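Local coordinates for metallo-carboxypeptidase (PDB 4A39), which is probably a zinc-dependent carboxypeptidase of the M14 family, cleaving residues from the C terminus of peptide chains, at residues L239-L244 / Q326-L331; D267-I272 / A330-F335; A284-N289 / C342-I347. All coordinates share one frame; numbering follows the deposited sequence.

Contact 1 of 3, residues L239-L244 / Q326-L331; sequences LNRAWL and QANLAL. With GEM ((2-guanidinoethylmercapto)succinic acid), chain D.
The carboxylate-binding wall of the active-site pocket is formed where loop 239-244 meets loop 326-331, and the bound succinate inhibitor GEM shows how it works. Asn240 reaches inward with CG anti to its backbone N (chi1 -152°), and its ND2 gives GEM O14 an almost straight bond of 2.8 Å. The chain of Arg241 bends at chi2 (-66°), about CB-CG, bringing its planar guanidinium edge-on to the carboxylate carbon C9. There Arg241 NH1 meets GEM O14 at 3.0 Å, Arg241 NH2 takes GEM O15 at the same length, and O14 is thus held by two donors. Arg241 NH1 also bonds to Asn240 O, above that carbonyl's plane, which helps fix the guanidinium. Such an Asn-Arg pair receives the substrate's C-terminal carboxylate in M14 peptidases. In the facing loop, Asn328 to Leu331 make a type I turn, and Asn328 OD1 accepts from Ala330 N in an Asx turn at its start. Leu331 is the N-cap residue of helix 332-340; its CD1 lies over one guanidinium face, while its CD2 packs on GEM C1 at 3.4 Å. Asn240 OD1 accepts from Ala332 N at the helix start and from Gln179. Between the loops, Trp243 N bonds in plane to a lone pair of Ala330 O, 3.1 Å away, and Leu244 CD1 rests on Leu329 CB at 4.3 Å.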
loop_
_atom_site.group_PDB
_atom_site.type_symbol
_atom_site.label_atom_id
_atom_site.label_comp_id
_atom_site.label_asym_id
_atom_site.label_seq_id
_atom_site.Cartn_x
_atom_site.Cartn_y
_atom_site.Cartn_z
ATOM N N LEU A 239 -9.088 -4.325 -8.642
ATOM C CA LEU A 239 -8.054 -4.182 -9.658
ATOM C C LEU A 239 -7.047 -5.324 -9.689
ATOM O O LEU A 239 -6.527 -5.664 -10.755
ATOM C CB LEU A 239 -7.325 -2.841 -9.496
ATOM C CG LEU A 239 -8.158 -1.587 -9.786
ATOM C CD1 LEU A 239 -7.260 -0.359 -9.706
ATOM C CD2 LEU A 239 -8.784 -1.682 -11.171
ATOM N N ASN A 240 -6.774 -5.940 -8.543
ATOM C CA ASN A 240 -5.810 -7.023 -8.574
ATOM C C ASN A 240 -6.398 -8.376 -8.951
ATOM O O ASN A 240 -5.829 -9.424 -8.637
ATOM C CB ASN A 240 -5.031 -7.123 -7.265
ATOM C CG ASN A 240 -3.660 -7.724 -7.480
ATOM O OD1 ASN A 240 -3.021 -7.462 -8.503
ATOM N ND2 ASN A 240 -3.198 -8.522 -6.534
ATOM N N ARG A 241 -7.544 -8.339 -9.623
ATOM C CA ARG A 241 -8.195 -9.542 -10.132
ATOM C C ARG A 241 -8.572 -9.231 -11.583
ATOM O O ARG A 241 -9.309 -9.985 -12.218
ATOM C CB ARG A 241 -9.464 -9.872 -9.338
ATOM C CG ARG A 241 -9.222 -10.286 -7.895
ATOM C CD ARG A 241 -8.487 -11.613 -7.803
ATOM N NE ARG A 241 -8.314 -12.016 -6.410
ATOM C CZ ARG A 241 -7.444 -11.455 -5.574
ATOM N NH1 ARG A 241 -6.655 -10.471 -5.989
ATOM N NH2 ARG A 241 -7.382 -11.859 -4.311
ATOM N N ALA A 242 -8.052 -8.118 -12.101
ATOM C CA ALA A 242 -8.365 -7.693 -13.465
ATOM C C ALA A 242 -7.202 -7.772 -14.443
ATOM O O ALA A 242 -7.287 -7.237 -15.548
ATOM C CB ALA A 242 -8.906 -6.267 -13.447
ATOM N N TRP A 243 -6.125 -8.451 -14.067
ATOM C CA TRP A 243 -4.979 -8.512 -14.961
ATOM C C TRP A 243 -5.064 -9.518 -16.100
ATOM O O TRP A 243 -4.377 -9.376 -17.110
ATOM C CB TRP A 243 -3.703 -8.706 -14.145
ATOM C CG TRP A 243 -3.407 -7.482 -13.335
ATOM C CD1 TRP A 243 -4.095 -7.039 -12.240
ATOM C CD2 TRP A 243 -2.407 -6.492 -13.608
ATOM N NE1 TRP A 243 -3.589 -5.833 -11.817
ATOM C CE2 TRP A 243 -2.553 -5.473 -12.637
ATOM C CE3 TRP A 243 -1.404 -6.363 -14.578
ATOM C CZ2 TRP A 243 -1.735 -4.342 -12.609
ATOM C CZ3 TRP A 243 -0.588 -5.235 -14.550
ATOM C CH2 TRP A 243 -0.760 -4.240 -13.572
ATOM N N LEU A 244 -5.914 -10.525 -15.956
ATOM C CA LEU A 244 -6.056 -11.510 -17.015
ATOM C C LEU A 244 -6.980 -10.952 -18.096
ATOM O O LEU A 244 -6.798 -11.222 -19.285
ATOM C CB LEU A 244 -6.628 -12.814 -16.451
ATOM C CG LEU A 244 -6.634 -14.031 -17.377
ATOM C CD1 LEU A 244 -5.218 -14.318 -17.872
ATOM C CD2 LEU A 244 -7.196 -15.228 -16.621
ATOM N N GLN A 326 -0.479 -23.810 -10.010
ATOM C CA GLN A 326 -1.809 -23.460 -9.512
ATOM C C GLN A 326 -2.044 -21.985 -9.186
ATOM O O GLN A 326 -2.985 -21.647 -8.465
ATOM C CB GLN A 326 -2.134 -24.308 -8.280
ATOM C CG GLN A 326 -2.042 -25.802 -8.529
ATOM C CD GLN A 326 -2.853 -26.237 -9.733
ATOM O OE1 GLN A 326 -4.068 -26.052 -9.777
ATOM N NE2 GLN A 326 -2.181 -26.815 -10.721
ATOM N N ALA A 327 -1.209 -21.104 -9.720
ATOM C CA ALA A 327 -1.368 -19.683 -9.451
ATOM C C ALA A 327 -2.578 -19.097 -10.168
ATOM O O ALA A 327 -3.058 -19.646 -11.164
ATOM C CB ALA A 327 -0.110 -18.928 -9.859
ATOM N N ASN A 328 -3.076 -17.989 -9.631
ATOM C CA ASN A 328 -4.202 -17.276 -10.214
ATOM C C ASN A 328 -3.559 -16.160 -11.037
ATOM O O ASN A 328 -3.018 -15.203 -10.476
ATOM C CB ASN A 328 -5.080 -16.677 -9.111
ATOM C CG ASN A 328 -6.276 -15.919 -9.660
ATOM O OD1 ASN A 328 -6.385 -15.693 -10.864
ATOM N ND2 ASN A 328 -7.180 -15.516 -8.772
ATOM N N LEU A 329 -3.596 -16.289 -12.361
ATOM C CA LEU A 329 -2.990 -15.287 -13.233
ATOM C C LEU A 329 -3.746 -13.964 -13.327
ATOM O O LEU A 329 -3.346 -13.074 -14.075
ATOM C CB LEU A 329 -2.767 -15.862 -14.639
ATOM C CG LEU A 329 -1.600 -16.851 -14.761
ATOM C CD1 LEU A 329 -1.567 -17.440 -16.163
ATOM C CD2 LEU A 329 -0.284 -16.139 -14.455
ATOM N N ALA A 330 -4.826 -13.830 -12.564
ATOM C CA ALA A 330 -5.597 -12.591 -12.563
ATOM C C ALA A 330 -4.888 -11.551 -11.695
ATOM O O ALA A 330 -5.164 -10.355 -11.796
ATOM C CB ALA A 330 -7.005 -12.843 -12.036
ATOM N N LEU A 331 -3.978 -12.018 -10.838
ATOM C CA LEU A 331 -3.205 -11.133 -9.962
ATOM C C LEU A 331 -2.030 -10.546 -10.732
ATOM O O LEU A 331 -1.396 -11.235 -11.526
ATOM C CB LEU A 331 -2.662 -11.899 -8.753
ATOM C CG LEU A 331 -3.643 -12.262 -7.635
ATOM C CD1 LEU A 331 -4.765 -13.143 -8.168
ATOM C CD2 LEU A 331 -2.873 -12.980 -6.532
HETATM C C8 GEM D . -3.297 -10.064 -2.452
HETATM S S7 GEM D . -1.898 -9.294 -3.346
HETATM C C6 GEM D . -0.892 -10.774 -3.730
HETATM C C5 GEM D . -1.025 -11.917 -2.720
HETATM N N3 GEM D . -2.345 -12.553 -2.834
HETATM C C1 GEM D . -2.430 -13.818 -3.240
HETATM N N4 GEM D . -1.320 -14.484 -3.550
HETATM N N2 GEM D . -3.612 -14.417 -3.348
HETATM C C9 GEM D . -4.633 -9.764 -3.134
HETATM O O14 GEM D . -4.604 -9.154 -4.227
HETATM O O15 GEM D . -5.662 -10.154 -2.545
HETATM C C10 GEM D . -3.324 -9.616 -0.989
HETATM C C11 GEM D . -3.523 -8.103 -0.859
HETATM O O12 GEM D . -2.708 -7.475 -0.147
HETATM O O13 GEM D . -4.498 -7.609 -1.461
#

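Contact 2 of 3, residues D267-I272 / A330-F335; sequences DLFLDI and ALACNF. With GEM ((2-guanidinoethylmercapto)succinic acid), chain D.
The start of helix 332-340 packs against strand 268-275, on the side of Phe269 and Asp271, and successive residues of the strand serve opposite faces. Leu268 leads in with its side chain directed to helix 366-383, so it is Phe269 that first meets helix 332-340. Its ring extends with CG anti to the backbone N (chi1 178°), and the CE2 corner presses against Ala332, with Phe269 CE2 3.8 Å from Ala332 CB and 3.6 Å from Ala332 O. Cys333 meets the same ring at its edge: Cys333 N and CA both lie near the ring plane. A methyl is all that the position of Ala332 needs, since it lets the helix approach a large aromatic ring closely. Leu270 turns away and packs on Val376 of helix 366-383. Asp271 again faces the helix, its CG anti to the backbone N (chi1 -173°). Asp271 OD2 passes 3.7 Å from Ala332 CB, yet it touches the backbone of Cys333 only through a water. That water donates to Asp271 OD2 at 2.8 Å and accepts from Cys333 N at 3.0 Å, an amide in the first turn of the helix. The turn itself is closed by Phe335 N bonding to Leu331 O. Asp271 OD2 also accepts from NE2 of the zinc ligand His273, and Asp271 OD1 from Gln179. A buried carboxylate so gripped is a second-shell group of the metal site: it probably helps fix the rotation of the imidazole and may increase its electron donation to zinc, while the water-linked helix N terminus would tend to stabilise the negative charge.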
loop_
_atom_site.group_PDB
_atom_site.type_symbol
_atom_site.label_atom_id
_atom_site.label_comp_id
_atom_site.label_asym_id
_atom_site.label_seq_id
_atom_site.Cartn_x
_atom_site.Cartn_y
_atom_site.Cartn_z
ATOM N N ASP A 267 11.518 -6.035 -16.660
ATOM C CA ASP A 267 12.582 -6.926 -16.195
ATOM C C ASP A 267 12.515 -7.168 -14.684
ATOM O O ASP A 267 13.305 -7.928 -14.126
ATOM C CB ASP A 267 13.952 -6.360 -16.586
ATOM C CG ASP A 267 14.092 -6.181 -18.088
ATOM O OD1 ASP A 267 13.949 -7.186 -18.821
ATOM O OD2 ASP A 267 14.337 -5.042 -18.535
ATOM N N LEU A 268 11.555 -6.519 -14.035
ATOM C CA LEU A 268 11.340 -6.649 -12.597
ATOM C C LEU A 268 9.993 -6.019 -12.297
ATOM O O LEU A 268 9.657 -4.978 -12.864
ATOM C CB LEU A 268 12.413 -5.902 -11.802
ATOM C CG LEU A 268 12.119 -5.848 -10.297
ATOM C CD1 LEU A 268 12.621 -7.120 -9.635
ATOM C CD2 LEU A 268 12.778 -4.634 -9.679
ATOM N N PHE A 269 9.222 -6.640 -11.412
ATOM C CA PHE A 269 7.918 -6.095 -11.062
ATOM C C PHE A 269 7.591 -6.269 -9.590
ATOM O O PHE A 269 7.589 -7.387 -9.077
ATOM C CB PHE A 269 6.816 -6.758 -11.888
ATOM C CG PHE A 269 5.432 -6.276 -11.546
ATOM C CD1 PHE A 269 5.059 -4.954 -11.794
ATOM C CD2 PHE A 269 4.509 -7.133 -10.960
ATOM C CE1 PHE A 269 3.785 -4.499 -11.459
ATOM C CE2 PHE A 269 3.230 -6.689 -10.620
ATOM C CZ PHE A 269 2.866 -5.372 -10.870
ATOM N N LEU A 270 7.315 -5.157 -8.917
ATOM C CA LEU A 270 6.949 -5.193 -7.507
ATOM C C LEU A 270 5.585 -4.518 -7.371
ATOM O O LEU A 270 5.410 -3.373 -7.793
ATOM C CB LEU A 270 7.987 -4.452 -6.657
ATOM C CG LEU A 270 9.421 -4.991 -6.688
ATOM C CD1 LEU A 270 10.307 -4.141 -5.789
ATOM C CD2 LEU A 270 9.436 -6.443 -6.225
ATOM N N ASP A 271 4.630 -5.242 -6.794
ATOM C CA ASP A 271 3.265 -4.755 -6.588
ATOM C C ASP A 271 3.146 -4.533 -5.077
ATOM O O ASP A 271 3.143 -5.484 -4.305
ATOM C CB ASP A 271 2.290 -5.827 -7.099
ATOM C CG ASP A 271 0.843 -5.377 -7.089
ATOM O OD1 ASP A 271 0.575 -4.156 -7.057
ATOM O OD2 ASP A 271 -0.034 -6.262 -7.128
ATOM N N ILE A 272 3.055 -3.269 -4.665
ATOM C CA ILE A 272 3.011 -2.922 -3.244
ATOM C C ILE A 272 1.616 -2.945 -2.621
ATOM O O ILE A 272 0.719 -2.214 -3.053
ATOM C CB ILE A 272 3.655 -1.537 -3.002
ATOM C CG1 ILE A 272 4.944 -1.399 -3.825
ATOM C CG2 ILE A 272 3.980 -1.374 -1.518
ATOM C CD1 ILE A 272 5.991 -2.484 -3.559
ATOM N N ALA A 330 -4.826 -13.830 -12.564
ATOM C CA ALA A 330 -5.597 -12.591 -12.563
ATOM C C ALA A 330 -4.888 -11.551 -11.695
ATOM O O ALA A 330 -5.164 -10.355 -11.796
ATOM C CB ALA A 330 -7.005 -12.843 -12.036
ATOM N N LEU A 331 -3.978 -12.018 -10.838
ATOM C CA LEU A 331 -3.205 -11.133 -9.962
ATOM C C LEU A 331 -2.030 -10.546 -10.732
ATOM O O LEU A 331 -1.396 -11.235 -11.526
ATOM C CB LEU A 331 -2.662 -11.899 -8.753
ATOM C CG LEU A 331 -3.643 -12.262 -7.635
ATOM C CD1 LEU A 331 -4.765 -13.143 -8.168
ATOM C CD2 LEU A 331 -2.873 -12.980 -6.532
ATOM N N ALA A 332 -1.734 -9.275 -10.476
ATOM C CA ALA A 332 -0.646 -8.579 -11.156
ATOM C C ALA A 332 0.712 -9.262 -11.035
ATOM O O ALA A 332 1.426 -9.414 -12.027
ATOM C CB ALA A 332 -0.547 -7.144 -10.642
ATOM N N CYS A 333 1.082 -9.663 -9.824
ATOM C CA CYS A 333 2.378 -10.307 -9.625
ATOM C C CYS A 333 2.561 -11.492 -10.561
ATOM O O CYS A 333 3.542 -11.576 -11.297
ATOM C CB CYS A 333 2.523 -10.777 -8.176
ATOM S SG CYS A 333 4.093 -11.582 -7.832
ATOM N N ASN A 334 1.603 -12.406 -10.537
ATOM C CA ASN A 334 1.671 -13.590 -11.375
ATOM C C ASN A 334 1.555 -13.302 -12.868
ATOM O O ASN A 334 2.318 -13.845 -13.670
ATOM C CB ASN A 334 0.596 -14.568 -10.924
ATOM C CG ASN A 334 0.857 -15.088 -9.526
ATOM O OD1 ASN A 334 1.678 -15.984 -9.331
ATOM N ND2 ASN A 334 0.183 -14.507 -8.540
ATOM N N PHE A 335 0.612 -12.443 -13.242
ATOM C CA PHE A 335 0.423 -12.113 -14.649
ATOM C C PHE A 335 1.648 -11.462 -15.274
ATOM O O PHE A 335 2.095 -11.874 -16.342
ATOM C CB PHE A 335 -0.785 -11.189 -14.836
ATOM C CG PHE A 335 -1.006 -10.771 -16.264
ATOM C CD1 PHE A 335 -0.383 -9.636 -16.775
ATOM C CD2 PHE A 335 -1.802 -11.537 -17.110
ATOM C CE1 PHE A 335 -0.549 -9.268 -18.113
ATOM C CE2 PHE A 335 -1.975 -11.178 -18.450
ATOM C CZ PHE A 335 -1.345 -10.042 -18.948
HETATM C C8 GEM D . -3.297 -10.064 -2.452
HETATM S S7 GEM D . -1.898 -9.294 -3.346
HETATM C C6 GEM D . -0.892 -10.774 -3.730
HETATM C C5 GEM D . -1.025 -11.917 -2.720
HETATM N N3 GEM D . -2.345 -12.553 -2.834
HETATM C C1 GEM D . -2.430 -13.818 -3.240
HETATM N N4 GEM D . -1.320 -14.484 -3.550
HETATM N N2 GEM D . -3.612 -14.417 -3.348
HETATM C C9 GEM D . -4.633 -9.764 -3.134
HETATM O O14 GEM D . -4.604 -9.154 -4.227
HETATM O O15 GEM D . -5.662 -10.154 -2.545
HETATM C C10 GEM D . -3.324 -9.616 -0.989
HETATM C C11 GEM D . -3.523 -8.103 -0.859
HETATM O O12 GEM D . -2.708 -7.475 -0.147
HETATM O O13 GEM D . -4.498 -7.609 -1.461
HETATM O O HOH W 1 -0.192 -9.043 -7.233
#

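Contact 3 of 3, residues A284-N289 / C342-I347; sequences AGCEGN and CLAFTI. With GEM ((2-guanidinoethylmercapto)succinic acid), chain D.
Ala284 O is held by two donors of unequal strength. Thr346 N gives it a true hydrogen bond of 3.0 Å, in the carbonyl plane, and Phe345 CA adds a weaker CA-H...O contact at 3.4 Å. The edge of the Phe345 ring also comes up to this oxygen, with Phe345 CD1 3.5 Å from Ala284 O. In return Ala284 N bonds to Thr346 O at 2.9 Å, and the two bonds define a hydrogen-bonded antiparallel pair that joins the short edge strand 282-284 to strand 343-350 of the central carboxypeptidase sheet. Beyond the pair the chain leaves the sheet. Gly285 has no side chain, which lets Phe345 CD1 lie 3.7 Å from Gly285 CA, and the ring goes on to meet Phe303. Cys286 directs SG back beside its backbone N, so that Cys286 SG packs 3.8 Å from Ala344 CB; both small residues also touch Cys333 of helix 332-340. A type I turn, Cys286 to Asn289, then carries the chain off. On the face shared with Ala284, Thr346 has OG1 beside its backbone N (chi1 -67°), which leaves CG2 anti to that N. Both branches, Thr346 CG2 and OG1, meet GEM C6 at 3.1 Å, a tight approach. Thr346 also neighbours the zinc ligand His273 and Glu348, the predicted proton donor/acceptor, so the paired backbone probably helps position the whole threonine beside the catalytic centre.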
loop_
_atom_site.group_PDB
_atom_site.type_symbol
_atom_site.label_atom_id
_atom_site.label_comp_id
_atom_site.label_asym_id
_atom_site.label_seq_id
_atom_site.Cartn_x
_atom_site.Cartn_y
_atom_site.Cartn_z
ATOM N N ALA A 284 5.206 -12.180 -1.535
ATOM C CA ALA A 284 4.601 -13.369 -2.132
ATOM C C ALA A 284 5.116 -13.467 -3.567
ATOM O O ALA A 284 4.980 -12.514 -4.338
ATOM C CB ALA A 284 3.080 -13.250 -2.123
ATOM N N GLY A 285 5.697 -14.614 -3.918
ATOM C CA GLY A 285 6.256 -14.804 -5.248
ATOM C C GLY A 285 5.375 -15.465 -6.297
ATOM O O GLY A 285 4.160 -15.557 -6.133
ATOM N N CYS A 286 6.002 -15.941 -7.372
ATOM C CA CYS A 286 5.289 -16.573 -8.487
ATOM C C CYS A 286 5.484 -18.083 -8.602
ATOM O O CYS A 286 5.371 -18.628 -9.701
ATOM C CB CYS A 286 5.737 -15.954 -9.819
ATOM S SG CYS A 286 5.447 -14.186 -10.013
ATOM N N GLU A 287 5.760 -18.763 -7.493
ATOM C CA GLU A 287 6.000 -20.202 -7.560
ATOM C C GLU A 287 4.860 -21.040 -8.134
ATOM O O GLU A 287 5.074 -22.191 -8.520
ATOM C CB GLU A 287 6.421 -20.746 -6.185
ATOM C CG GLU A 287 5.341 -20.828 -5.112
ATOM C CD GLU A 287 4.922 -19.478 -4.558
ATOM O OE1 GLU A 287 5.736 -18.528 -4.573
ATOM O OE2 GLU A 287 3.775 -19.378 -4.085
ATOM N N GLY A 288 3.661 -20.465 -8.202
ATOM C CA GLY A 288 2.520 -21.185 -8.749
ATOM C C GLY A 288 2.326 -20.992 -10.250
ATOM O O GLY A 288 1.444 -21.607 -10.854
ATOM N N ASN A 289 3.144 -20.136 -10.855
ATOM C CA ASN A 289 3.052 -19.869 -12.291
ATOM C C ASN A 289 3.456 -21.061 -13.150
ATOM O O ASN A 289 4.456 -21.719 -12.882
ATOM C CB ASN A 289 3.959 -18.696 -12.686
ATOM C CG ASN A 289 3.330 -17.338 -12.431
ATOM O OD1 ASN A 289 3.940 -16.299 -12.724
ATOM N ND2 ASN A 289 2.119 -17.330 -11.887
ATOM N N CYS A 342 9.869 -12.281 -15.680
ATOM C CA CYS A 342 10.719 -11.474 -14.814
ATOM C C CYS A 342 10.476 -11.760 -13.348
ATOM O O CYS A 342 9.454 -12.334 -12.973
ATOM C CB CYS A 342 10.450 -9.984 -15.055
ATOM S SG CYS A 342 8.766 -9.457 -14.597
ATOM N N LEU A 343 11.431 -11.353 -12.520
ATOM C CA LEU A 343 11.301 -11.509 -11.080
ATOM C C LEU A 343 10.105 -10.635 -10.715
ATOM O O LEU A 343 10.026 -9.475 -11.135
ATOM C CB LEU A 343 12.563 -11.003 -10.378
ATOM C CG LEU A 343 12.531 -10.961 -8.847
ATOM C CD1 LEU A 343 12.276 -12.360 -8.299
ATOM C CD2 LEU A 343 13.853 -10.422 -8.323
ATOM N N ALA A 344 9.171 -11.191 -9.950
ATOM C CA ALA A 344 7.973 -10.455 -9.565
ATOM C C ALA A 344 7.499 -10.844 -8.177
ATOM O O ALA A 344 7.447 -12.025 -7.839
ATOM C CB ALA A 344 6.857 -10.714 -10.573
ATOM N N PHE A 345 7.129 -9.840 -7.389
ATOM C CA PHE A 345 6.652 -10.054 -6.029
ATOM C C PHE A 345 5.503 -9.133 -5.665
ATOM O O PHE A 345 5.365 -8.030 -6.208
ATOM C CB PHE A 345 7.739 -9.736 -4.996
ATOM C CG PHE A 345 8.767 -10.809 -4.793
ATOM C CD1 PHE A 345 8.422 -12.028 -4.222
ATOM C CD2 PHE A 345 10.103 -10.560 -5.090
ATOM C CE1 PHE A 345 9.396 -12.982 -3.940
ATOM C CE2 PHE A 345 11.083 -11.508 -4.814
ATOM C CZ PHE A 345 10.729 -12.719 -4.237
ATOM N N THR A 346 4.688 -9.597 -4.728
ATOM C CA THR A 346 3.628 -8.782 -4.171
ATOM C C THR A 346 4.291 -8.479 -2.829
ATOM O O THR A 346 4.614 -9.411 -2.091
ATOM C CB THR A 346 2.339 -9.582 -3.908
ATOM O OG1 THR A 346 1.767 -9.997 -5.158
ATOM C CG2 THR A 346 1.338 -8.724 -3.158
ATOM N N ILE A 347 4.548 -7.208 -2.538
ATOM C CA ILE A 347 5.171 -6.839 -1.268
ATOM C C ILE A 347 4.039 -6.539 -0.295
ATOM O O ILE A 347 3.118 -5.785 -0.619
ATOM C CB ILE A 347 6.085 -5.587 -1.411
ATOM C CG1 ILE A 347 7.240 -5.885 -2.379
ATOM C CG2 ILE A 347 6.633 -5.186 -0.051
ATOM C CD1 ILE A 347 8.156 -7.009 -1.926
HETATM C C8 GEM D . -3.297 -10.064 -2.452
HETATM S S7 GEM D . -1.898 -9.294 -3.346
HETATM C C6 GEM D . -0.892 -10.774 -3.730
HETATM C C5 GEM D . -1.025 -11.917 -2.720
HETATM N N3 GEM D . -2.345 -12.553 -2.834
HETATM C C1 GEM D . -2.430 -13.818 -3.240
HETATM N N4 GEM D . -1.320 -14.484 -3.550
HETATM N N2 GEM D . -3.612 -14.417 -3.348
HETATM C C9 GEM D . -4.633 -9.764 -3.134
HETATM O O14 GEM D . -4.604 -9.154 -4.227
HETATM O O15 GEM D . -5.662 -10.154 -2.545
HETATM C C10 GEM D . -3.324 -9.616 -0.989
HETATM C C11 GEM D . -3.523 -8.103 -0.859
HETATM O O12 GEM D . -2.708 -7.475 -0.147
HETATM O O13 GEM D . -4.498 -7.609 -1.461
#

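Following the chain from the N terminus, loop 239-244, segment 267-272 and loop 284-289 come first, and their partners follow in the same order: 326-331, 330-335 and 342-347. The three closures therefore cross one another and none nests inside another. Contact 1 joins two loops that line the pocket and passes directly into contact 2 through the shared Ala330 and Leu331. Contact 2 sets helix 332-340 on strand 268-275, and contact 3 brings the next strand, 343-350, against the edge strand. Strands 268-275 and 343-350 are neighbours, bonded from Asp271 O to Ile347 N, while Gly288 O bonds to Ala327 N between contacts 3 and 1. All three hold residues that touch GEM, contact 2 only through Leu331.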